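Local coordinates for BDI_3064 protein (Parabacteroides distasonis ATCC 8503, PDB 5Z06) that hydrolyses linear beta-1,2-glucan and beta-1,2-glucooligosaccharides of four or more glucose units, acting from the non-reducing end to release sophorose, at residues 5-10 / 176-181; 19-24 / 592-597; 106-111 / 154-159. All blocks are in the same frame, centred on the assembly; numbering follows the deposited sequence.

Contact 1 (5-10 / 176-181); sequences PYDYVF and DIELLP
Val9 faces Glu178 as an antiparallel, non-hydrogen-bonded beta pair, by which the N-terminal chain joins strand 169-180 in one sheet of a beta-sandwich. Backbone bonds flank the pair. On one flank Leu179 N donates to Tyr8 O over 2.8 Å, with a nearly linear N-H...O angle of 177°. On the other, Phe10 N reaches Ile177 O at 2.7 Å, but the angle is 135°; the chain turns a corner at Phe10.

The side chains of Val9 and Glu178 run side by side in the same direction. With CG between the backbone N and the carbonyl carbon (chi1 59°) and the chain extended beyond, Glu178 keeps alongside Val9, and its OE1 lies 3.7 Å from Val9 CG2. Its carboxylate comes near that of Asp7, with Asp7 OD2 4.4 Å from Glu178 OE1. The repulsion expected of two like charges is probably offset by separate cations: Arg82 at Asp7 OD1, Arg238 at Asp7 OD2 and Lys218 at Glu178 OE2. Asp7 OD2 is also hydrogen-bonded with the hydroxyl of Tyr264. One water donates both its hydrogens here, to Asp7 OD1 at 2.7 Å and to Leu179 O at 2.7 Å, which links the two segments beyond the Leu179 N to Tyr8 O bond.

Apolar groups fill the side turned to the second sheet, where Tyr8 OH is hydrogen-bonded to Leu155 O. Tyr8 and Leu179 point the same way, and Tyr8 CD2 rests 3.7 Å from Leu179 CD1. Phe10 crosses Ile177 at about a right angle, CB against CG2. The other branch of Leu179 meets the rim of the Phe10 ring: CD2 lies in the ring plane, 3.8 Å from Phe10 CE2.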
loop_
_atom_site.group_PDB
_atom_site.type_symbol
_atom_site.label_atom_id
_atom_site.label_comp_id
_atom_site.label_asym_id
_atom_site.label_seq_id
_atom_site.Cartn_x
_atom_site.Cartn_y
_atom_site.Cartn_z
ATOM N N PRO A 5 15.826 -9.614 -5.306
ATOM C CA PRO A 5 15.506 -10.302 -4.068
ATOM C C PRO A 5 15.495 -9.344 -2.863
ATOM O O PRO A 5 16.350 -8.456 -2.723
ATOM C CB PRO A 5 16.610 -11.360 -3.967
ATOM C CG PRO A 5 17.774 -10.764 -4.698
ATOM C CD PRO A 5 17.241 -9.786 -5.698
ATOM N N TYR A 6 14.508 -9.527 -2.011
ATOM C CA TYR A 6 14.529 -8.905 -0.691
ATOM C C TYR A 6 15.448 -9.672 0.270
ATOM O O TYR A 6 15.777 -10.850 0.065
ATOM C CB TYR A 6 13.127 -8.862 -0.110
ATOM C CG TYR A 6 12.246 -7.850 -0.793
ATOM C CD1 TYR A 6 12.355 -6.501 -0.487
ATOM C CD2 TYR A 6 11.299 -8.241 -1.737
ATOM C CE1 TYR A 6 11.544 -5.567 -1.094
ATOM C CE2 TYR A 6 10.471 -7.314 -2.343
ATOM C CZ TYR A 6 10.606 -5.974 -2.022
ATOM O OH TYR A 6 9.815 -5.041 -2.631
ATOM N N ASP A 7 15.871 -8.992 1.314
ATOM C CA ASP A 7 16.319 -9.697 2.493
ATOM C C ASP A 7 15.074 -10.039 3.298
ATOM O O ASP A 7 14.147 -9.226 3.395
ATOM C CB ASP A 7 17.271 -8.832 3.280
ATOM C CG ASP A 7 18.463 -8.431 2.473
ATOM O OD1 ASP A 7 19.021 -9.300 1.761
ATOM O OD2 ASP A 7 18.832 -7.249 2.560
ATOM N N TYR A 8 15.048 -11.252 3.838
ATOM C CA TYR A 8 13.980 -11.682 4.732
ATOM C C TYR A 8 14.283 -11.154 6.137
ATOM O O TYR A 8 15.078 -11.732 6.911
ATOM C CB TYR A 8 13.896 -13.176 4.701
ATOM C CG TYR A 8 12.692 -13.751 5.361
ATOM C CD1 TYR A 8 11.540 -14.005 4.632
ATOM C CD2 TYR A 8 12.711 -14.103 6.703
ATOM C CE1 TYR A 8 10.444 -14.583 5.228
ATOM C CE2 TYR A 8 11.605 -14.672 7.304
ATOM C CZ TYR A 8 10.480 -14.905 6.564
ATOM O OH TYR A 8 9.386 -15.479 7.151
ATOM N N VAL A 9 13.654 -10.022 6.437
ATOM C CA VAL A 9 13.942 -9.228 7.624
ATOM C C VAL A 9 12.874 -9.485 8.674
ATOM O O VAL A 9 11.701 -9.417 8.373
ATOM C CB VAL A 9 13.972 -7.730 7.255
ATOM C CG1 VAL A 9 14.135 -6.833 8.476
ATOM C CG2 VAL A 9 15.094 -7.467 6.266
ATOM N N PHE A 10 13.287 -9.764 9.905
ATOM C CA PHE A 10 12.371 -9.851 11.033
ATOM C C PHE A 10 12.172 -8.494 11.692
ATOM O O PHE A 10 11.101 -8.199 12.197
ATOM C CB PHE A 10 12.893 -10.837 12.061
ATOM C CG PHE A 10 12.942 -12.230 11.559
ATOM C CD1 PHE A 10 11.806 -13.015 11.575
ATOM C CD2 PHE A 10 14.123 -12.758 11.042
ATOM C CE1 PHE A 10 11.835 -14.313 11.097
ATOM C CE2 PHE A 10 14.162 -14.066 10.570
ATOM C CZ PHE A 10 13.022 -14.844 10.601
ATOM N N ASP A 176 17.984 -4.874 13.499
ATOM C CA ASP A 176 18.419 -5.450 12.233
ATOM C C ASP A 176 18.482 -6.964 12.238
ATOM O O ASP A 176 19.481 -7.573 11.849
ATOM C CB ASP A 176 19.712 -4.802 11.836
ATOM C CG ASP A 176 19.583 -3.319 11.838
ATOM O OD1 ASP A 176 18.611 -2.825 11.231
ATOM O OD2 ASP A 176 20.399 -2.654 12.485
ATOM N N ILE A 177 17.372 -7.536 12.685
ATOM C CA ILE A 177 17.184 -8.961 12.783
ATOM C C ILE A 177 16.727 -9.383 11.408
ATOM O O ILE A 177 15.650 -8.989 10.934
ATOM C CB ILE A 177 16.126 -9.335 13.810
ATOM C CG1 ILE A 177 16.418 -8.640 15.145
ATOM C CG2 ILE A 177 16.090 -10.841 13.972
ATOM C CD1 ILE A 177 15.344 -8.786 16.174
ATOM N N GLU A 178 17.570 -10.163 10.754
ATOM C CA GLU A 178 17.357 -10.507 9.367
ATOM C C GLU A 178 18.143 -11.743 8.965
ATOM O O GLU A 178 19.174 -12.086 9.584
ATOM C CB GLU A 178 17.765 -9.334 8.467
ATOM C CG GLU A 178 19.214 -8.914 8.603
ATOM C CD GLU A 178 19.535 -7.643 7.847
ATOM O OE1 GLU A 178 18.733 -7.198 6.989
ATOM O OE2 GLU A 178 20.611 -7.087 8.111
ATOM N N LEU A 179 17.644 -12.389 7.917
ATOM C CA LEU A 179 18.352 -13.461 7.268
ATOM C C LEU A 179 19.190 -12.855 6.161
ATOM O O LEU A 179 18.697 -12.019 5.402
ATOM C CB LEU A 179 17.380 -14.488 6.719
ATOM C CG LEU A 179 16.427 -15.123 7.716
ATOM C CD1 LEU A 179 15.662 -16.242 7.048
ATOM C CD2 LEU A 179 17.160 -15.631 8.940
ATOM N N LEU A 180 20.456 -13.262 6.095
ATOM C CA LEU A 180 21.410 -12.778 5.100
ATOM C C LEU A 180 22.083 -13.968 4.440
ATOM O O LEU A 180 22.132 -15.049 5.027
ATOM C CB LEU A 180 22.486 -11.920 5.743
ATOM C CG LEU A 180 22.066 -10.559 6.282
ATOM C CD1 LEU A 180 23.212 -9.899 7.039
ATOM C CD2 LEU A 180 21.615 -9.642 5.157
ATOM N N PRO A 181 22.605 -13.774 3.218
ATOM C CA PRO A 181 23.286 -14.879 2.570
ATOM C C PRO A 181 24.678 -15.070 3.172
ATOM O O PRO A 181 25.207 -14.150 3.785
ATOM C CB PRO A 181 23.345 -14.445 1.103
ATOM C CG PRO A 181 23.302 -12.969 1.147
ATOM C CD PRO A 181 22.516 -12.587 2.351
HETATM O O HOH W 1 19.133 -11.816 2.740
#

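Contact 2 (19-24 / 592-597)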
loop_
_atom_site.group_PDB
_atom_site.type_symbol
_atom_site.label_atom_id
_atom_site.label_comp_id
_atom_site.label_asym_id
_atom_site.label_seq_id
_atom_site.Cartn_x
_atom_site.Cartn_y
_atom_site.Cartn_z
ATOM N N ASP A 19 5.821 0.408 20.907
ATOM C CA ASP A 19 5.881 -1.031 20.869
ATOM C C ASP A 19 5.737 -1.540 19.440
ATOM O O ASP A 19 5.316 -0.812 18.556
ATOM C CB ASP A 19 4.772 -1.613 21.746
ATOM C CG ASP A 19 3.377 -1.137 21.342
ATOM O OD1 ASP A 19 2.807 -1.596 20.333
ATOM O OD2 ASP A 19 2.820 -0.305 22.060
ATOM N N TYR A 20 6.071 -2.813 19.248
ATOM C CA TYR A 20 6.246 -3.373 17.932
ATOM C C TYR A 20 5.196 -4.444 17.680
ATOM O O TYR A 20 5.150 -5.490 18.345
ATOM C CB TYR A 20 7.650 -3.944 17.740
ATOM C CG TYR A 20 7.873 -4.356 16.303
ATOM C CD1 TYR A 20 7.682 -3.433 15.268
ATOM C CD2 TYR A 20 8.212 -5.668 15.961
ATOM C CE1 TYR A 20 7.842 -3.800 13.944
ATOM C CE2 TYR A 20 8.393 -6.024 14.628
ATOM C CZ TYR A 20 8.193 -5.076 13.627
ATOM O OH TYR A 20 8.323 -5.364 12.296
ATOM N N PHE A 21 4.352 -4.167 16.704
ATOM C CA PHE A 21 3.201 -4.966 16.482
ATOM C C PHE A 21 3.610 -6.399 16.248
ATOM O O PHE A 21 3.045 -7.291 16.842
ATOM C CB PHE A 21 2.347 -4.454 15.304
ATOM C CG PHE A 21 1.226 -5.373 15.006
ATOM C CD1 PHE A 21 0.048 -5.270 15.697
ATOM C CD2 PHE A 21 1.396 -6.415 14.125
ATOM C CE1 PHE A 21 -0.979 -6.167 15.483
ATOM C CE2 PHE A 21 0.378 -7.324 13.911
ATOM C CZ PHE A 21 -0.816 -7.195 14.584
ATOM N N TYR A 22 4.620 -6.597 15.417
ATOM C CA TYR A 22 5.048 -7.934 15.012
ATOM C C TYR A 22 6.052 -8.518 15.989
ATOM O O TYR A 22 7.146 -8.925 15.608
ATOM C CB TYR A 22 5.668 -7.865 13.633
ATOM C CG TYR A 22 4.678 -7.482 12.576
ATOM C CD1 TYR A 22 3.761 -8.404 12.096
ATOM C CD2 TYR A 22 4.648 -6.198 12.065
ATOM C CE1 TYR A 22 2.847 -8.055 11.115
ATOM C CE2 TYR A 22 3.734 -5.847 11.098
ATOM C CZ TYR A 22 2.858 -6.776 10.617
ATOM O OH TYR A 22 1.987 -6.379 9.655
ATOM N N SER A 23 5.671 -8.541 17.253
ATOM C CA SER A 23 6.454 -9.175 18.272
ATOM C C SER A 23 5.521 -9.676 19.334
ATOM O O SER A 23 4.354 -9.288 19.421
ATOM C CB SER A 23 7.458 -8.214 18.892
ATOM O OG SER A 23 6.797 -7.163 19.546
ATOM N N GLN A 24 6.054 -10.554 20.144
ATOM C CA GLN A 24 5.328 -11.069 21.265
ATOM C C GLN A 24 6.310 -11.020 22.423
ATOM O O GLN A 24 7.518 -11.163 22.235
ATOM C CB GLN A 24 4.829 -12.473 20.961
ATOM C CG GLN A 24 3.938 -13.077 22.037
ATOM C CD GLN A 24 3.466 -14.496 21.705
ATOM O OE1 GLN A 24 3.921 -15.120 20.729
ATOM N NE2 GLN A 24 2.551 -15.013 22.525
ATOM N N ASP A 592 -4.646 -4.026 2.925
ATOM C CA ASP A 592 -3.906 -5.003 3.721
ATOM C C ASP A 592 -3.846 -4.554 5.181
ATOM O O ASP A 592 -3.750 -3.380 5.475
ATOM C CB ASP A 592 -2.510 -5.255 3.148
ATOM C CG ASP A 592 -2.550 -6.099 1.884
ATOM O OD1 ASP A 592 -3.643 -6.614 1.534
ATOM O OD2 ASP A 592 -1.492 -6.248 1.240
ATOM N N PHE A 593 -3.975 -5.513 6.086
ATOM C CA PHE A 593 -3.757 -5.279 7.497
ATOM C C PHE A 593 -2.540 -6.131 7.877
ATOM O O PHE A 593 -1.683 -6.364 7.041
ATOM C CB PHE A 593 -5.058 -5.581 8.269
ATOM C CG PHE A 593 -5.023 -5.265 9.752
ATOM C CD1 PHE A 593 -4.325 -4.152 10.257
ATOM C CD2 PHE A 593 -5.687 -6.114 10.659
ATOM C CE1 PHE A 593 -4.306 -3.892 11.615
ATOM C CE2 PHE A 593 -5.648 -5.871 12.018
ATOM C CZ PHE A 593 -4.967 -4.749 12.492
ATOM N N ALA A 594 -2.477 -6.612 9.106
ATOM C CA ALA A 594 -1.261 -7.142 9.691
ATOM C C ALA A 594 -0.833 -8.452 9.039
ATOM O O ALA A 594 0.331 -8.668 8.794
ATOM C CB ALA A 594 -1.490 -7.363 11.176
ATOM N N TRP A 595 -1.811 -9.312 8.795
ATOM C CA TRP A 595 -1.602 -10.654 8.263
ATOM C C TRP A 595 -2.391 -10.997 7.009
ATOM O O TRP A 595 -2.118 -12.015 6.395
ATOM C CB TRP A 595 -1.994 -11.659 9.341
ATOM C CG TRP A 595 -1.239 -11.407 10.600
ATOM C CD1 TRP A 595 -1.710 -10.828 11.735
ATOM C CD2 TRP A 595 0.133 -11.699 10.828
ATOM N NE1 TRP A 595 -0.709 -10.759 12.675
ATOM C CE2 TRP A 595 0.434 -11.282 12.141
ATOM C CE3 TRP A 595 1.143 -12.288 10.050
ATOM C CZ2 TRP A 595 1.707 -11.413 12.698
ATOM C CZ3 TRP A 595 2.418 -12.414 10.599
ATOM C CH2 TRP A 595 2.682 -11.992 11.920
ATOM N N ASN A 596 -3.375 -10.187 6.646
ATOM C CA ASN A 596 -4.266 -10.525 5.540
ATOM C C ASN A 596 -4.905 -9.280 4.978
ATOM O O ASN A 596 -4.866 -8.200 5.585
ATOM C CB ASN A 596 -5.379 -11.459 6.014
ATOM C CG ASN A 596 -6.072 -10.936 7.263
ATOM O OD1 ASN A 596 -6.873 -9.991 7.213
ATOM N ND2 ASN A 596 -5.750 -11.540 8.403
ATOM N N TYR A 597 -5.518 -9.461 3.819
ATOM C CA TYR A 597 -6.335 -8.448 3.220
ATOM C C TYR A 597 -7.627 -8.366 4.008
ATOM O O TYR A 597 -8.120 -9.364 4.529
ATOM C CB TYR A 597 -6.617 -8.811 1.785
ATOM C CG TYR A 597 -7.589 -7.898 1.073
ATOM C CD1 TYR A 597 -7.179 -6.639 0.589
ATOM C CD2 TYR A 597 -8.905 -8.295 0.862
ATOM C CE1 TYR A 597 -8.065 -5.820 -0.096
ATOM C CE2 TYR A 597 -9.806 -7.473 0.193
ATOM C CZ TYR A 597 -9.379 -6.248 -0.304
ATOM O OH TYR A 597 -10.266 -5.440 -0.972
#
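An aromatic cluster bridges the N-terminal beta-sandwich and the helical, glycoamylase-like part of the enzyme, with Phe21 and Tyr22 from the sandwich and Trp595 from the loop between strands 590-592 and 597-599. Tyr22, the centre of an inverse gamma turn, presents its ring edge to the face of Trp595 in a T-shaped pair, with planes at 81° and the centroid of the Trp595 six-membered ring 5.3 Å from that of Tyr22. Tyr22 CD1 makes the closest approach, 3.7 Å from Trp595 CZ2.

The hydroxyl of Tyr22 has partners in Ala594 and Trp658. It donates to Ala594 O at 3.0 Å, in the carbonyl plane and on a lone pair (C=O...O angle 110°), and it accepts from NE1 of Trp658. A bound glycerol, probably from the crystallisation liquor, lies beside this side chain and may mark a pocket.

Phe21 CG is anti to the backbone N (chi1 174°), and the ring reaches the same loop. Phe21 CD2 lies 3.5 Å above the plane of the Tyr22 ring, over its centre. At the far end of Phe21 the packing is tight: CE2 stands 3.3 Å from Ala594 CB, while Trp595 NE1 approaches the ring edge, near its plane, 3.8 Å from Phe21 CE2.

Contact 3 (106-111 / 154-159); sequences AIRYAD and KLAAVA
Arg108 runs its side chain past the methyl groups of Ala157 and Ala156. It starts with Arg108 CB 4.1 Å from Ala157 CB. CG is anti to the backbone N (chi1 -174°), and a bend at chi3 (54°) brings NE to 4.1 Å from Ala157 CB. There NE forms a salt bridge with Glu69 on strand 65-71. Beyond it, CZ lies 3.9 Å from Ala156 CB. The tip then divides: NH2 stands 3.7 Å from Ala157 CB, whereas NH1 comes to 3.5 Å from Ala156 CB and makes a weak hydrogen bond to Tyr109 O.

Both alanines face one arginine because strands 104-109 and 155-161, antiparallel in the five-stranded sheet, pair here through a classic beta bulge. Arg108 O receives Ala157 N at 3.1 Å, in the carbonyl plane on a lone pair, and Ala156 N more weakly; Arg108 N donates to Ala157 O. An alanine at Arg108 would probably leave Glu69 without this cationic partner and open a gap beside the Ala156 and Ala157 methyls. On the other face of the sheet, Leu155 CD2 touches both Ile107 CG2 and Tyr109 CE1, the latter at 3.9 Å.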
loop_
_atom_site.group_PDB
_atom_site.type_symbol
_atom_site.label_atom_id
_atom_site.label_comp_id
_atom_site.label_asym_id
_atom_site.label_seq_id
_atom_site.Cartn_x
_atom_site.Cartn_y
_atom_site.Cartn_z
ATOM N N ALA A 106 15.991 -19.110 18.972
ATOM C CA ALA A 106 15.467 -20.143 18.123
ATOM C C ALA A 106 14.674 -19.470 17.024
ATOM O O ALA A 106 14.529 -18.237 16.987
ATOM C CB ALA A 106 14.576 -21.081 18.910
ATOM N N ILE A 107 14.193 -20.274 16.093
ATOM C CA ILE A 107 13.330 -19.765 15.045
ATOM C C ILE A 107 12.034 -20.526 15.190
ATOM O O ILE A 107 12.050 -21.745 15.336
ATOM C CB ILE A 107 13.993 -19.878 13.661
ATOM C CG1 ILE A 107 15.115 -18.836 13.589
ATOM C CG2 ILE A 107 12.969 -19.645 12.548
ATOM C CD1 ILE A 107 16.037 -18.924 12.389
ATOM N N ARG A 108 10.930 -19.789 15.226
ATOM C CA ARG A 108 9.630 -20.387 15.269
ATOM C C ARG A 108 9.162 -20.559 13.843
ATOM O O ARG A 108 9.203 -19.599 13.065
ATOM C CB ARG A 108 8.621 -19.535 16.031
ATOM C CG ARG A 108 7.281 -20.254 16.180
ATOM C CD ARG A 108 6.209 -19.512 16.966
ATOM N NE ARG A 108 5.951 -18.175 16.454
ATOM C CZ ARG A 108 5.319 -17.866 15.318
ATOM N NH1 ARG A 108 4.876 -18.793 14.469
ATOM N NH2 ARG A 108 5.160 -16.594 15.008
ATOM N N TYR A 109 8.700 -21.775 13.529
ATOM C CA TYR A 109 8.142 -22.089 12.228
ATOM C C TYR A 109 6.729 -21.568 12.139
ATOM O O TYR A 109 6.105 -21.274 13.168
ATOM C CB TYR A 109 8.157 -23.602 11.942
ATOM C CG TYR A 109 9.549 -24.182 11.790
ATOM C CD1 TYR A 109 10.316 -23.919 10.651
ATOM C CD2 TYR A 109 10.106 -25.000 12.783
ATOM C CE1 TYR A 109 11.587 -24.460 10.500
ATOM C CE2 TYR A 109 11.370 -25.534 12.642
ATOM C CZ TYR A 109 12.095 -25.265 11.501
ATOM O OH TYR A 109 13.336 -25.787 11.365
ATOM N N ALA A 110 6.224 -21.464 10.914
ATOM C CA ALA A 110 4.830 -21.056 10.675
ATOM C C ALA A 110 3.799 -21.957 11.376
ATOM O O ALA A 110 2.724 -21.486 11.760
ATOM C CB ALA A 110 4.545 -20.993 9.179
ATOM N N ASP A 111 4.138 -23.236 11.557
ATOM C CA ASP A 111 3.282 -24.191 12.296
ATOM C C ASP A 111 3.410 -24.135 13.842
ATOM O O ASP A 111 2.811 -24.957 14.539
ATOM C CB ASP A 111 3.465 -25.641 11.758
ATOM C CG ASP A 111 4.848 -26.262 12.077
ATOM O OD1 ASP A 111 5.601 -25.726 12.913
ATOM O OD2 ASP A 111 5.189 -27.308 11.478
ATOM N N LYS A 154 8.215 -20.106 5.988
ATOM C CA LYS A 154 8.006 -20.939 7.178
ATOM C C LYS A 154 8.852 -20.498 8.391
ATOM O O LYS A 154 8.629 -20.975 9.505
ATOM C CB LYS A 154 8.212 -22.413 6.826
ATOM C CG LYS A 154 7.046 -22.940 5.996
ATOM C CD LYS A 154 7.306 -24.299 5.386
ATOM C CE LYS A 154 5.986 -24.888 4.888
ATOM N NZ LYS A 154 6.201 -25.985 3.911
ATOM N N LEU A 155 9.822 -19.618 8.168
ATOM C CA LEU A 155 10.607 -19.044 9.252
ATOM C C LEU A 155 9.826 -17.828 9.738
ATOM O O LEU A 155 10.062 -16.687 9.305
ATOM C CB LEU A 155 12.015 -18.684 8.760
ATOM C CG LEU A 155 12.795 -19.832 8.060
ATOM C CD1 LEU A 155 14.204 -19.369 7.727
ATOM C CD2 LEU A 155 12.843 -21.119 8.887
ATOM N N ALA A 156 8.858 -18.105 10.606
ATOM C CA ALA A 156 7.854 -17.114 11.004
ATOM C C ALA A 156 8.417 -16.088 11.980
ATOM O O ALA A 156 8.068 -14.913 11.902
ATOM C CB ALA A 156 6.625 -17.784 11.597
ATOM N N ALA A 157 9.266 -16.522 12.905
ATOM C CA ALA A 157 9.728 -15.625 13.943
ATOM C C ALA A 157 11.051 -16.047 14.503
ATOM O O ALA A 157 11.386 -17.221 14.475
ATOM C CB ALA A 157 8.695 -15.530 15.058
ATOM N N VAL A 158 11.802 -15.062 14.982
ATOM C CA VAL A 158 12.952 -15.284 15.819
ATOM C C VAL A 158 12.434 -15.325 17.254
ATOM O O VAL A 158 11.866 -14.344 17.729
ATOM C CB VAL A 158 13.976 -14.168 15.642
ATOM C CG1 VAL A 158 15.097 -14.288 16.659
ATOM C CG2 VAL A 158 14.533 -14.233 14.238
ATOM N N ALA A 159 12.634 -16.470 17.916
ATOM C CA ALA A 159 12.155 -16.718 19.265
ATOM C C ALA A 159 13.266 -16.526 20.279
ATOM O O ALA A 159 14.432 -16.853 20.021
ATOM C CB ALA A 159 11.604 -18.125 19.369
#

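From the N terminus, residues 5-10 open the first long loop, which contact 1 closes at 176-181. Before that closure, 19-24 begins a second loop that ends only at 592-597, so contacts 1 and 2 cross. Contact 3 pairs 106-111 with 154-159 and falls within both loops. Contacts 1 and 3 lie on facing sheets of the beta-sandwich and touch: Leu179 CD1 lies 3.5 Å from Leu155 CD1, and Phe10 CD2 packs on Val158 CG2. Contacts 2 and 3 share the five-stranded sheet but stay about 6 Å apart at their nearest atoms. Whereas contacts 1 and 3 tie strands within the sandwich, contact 2 joins it to the glycoamylase-like region.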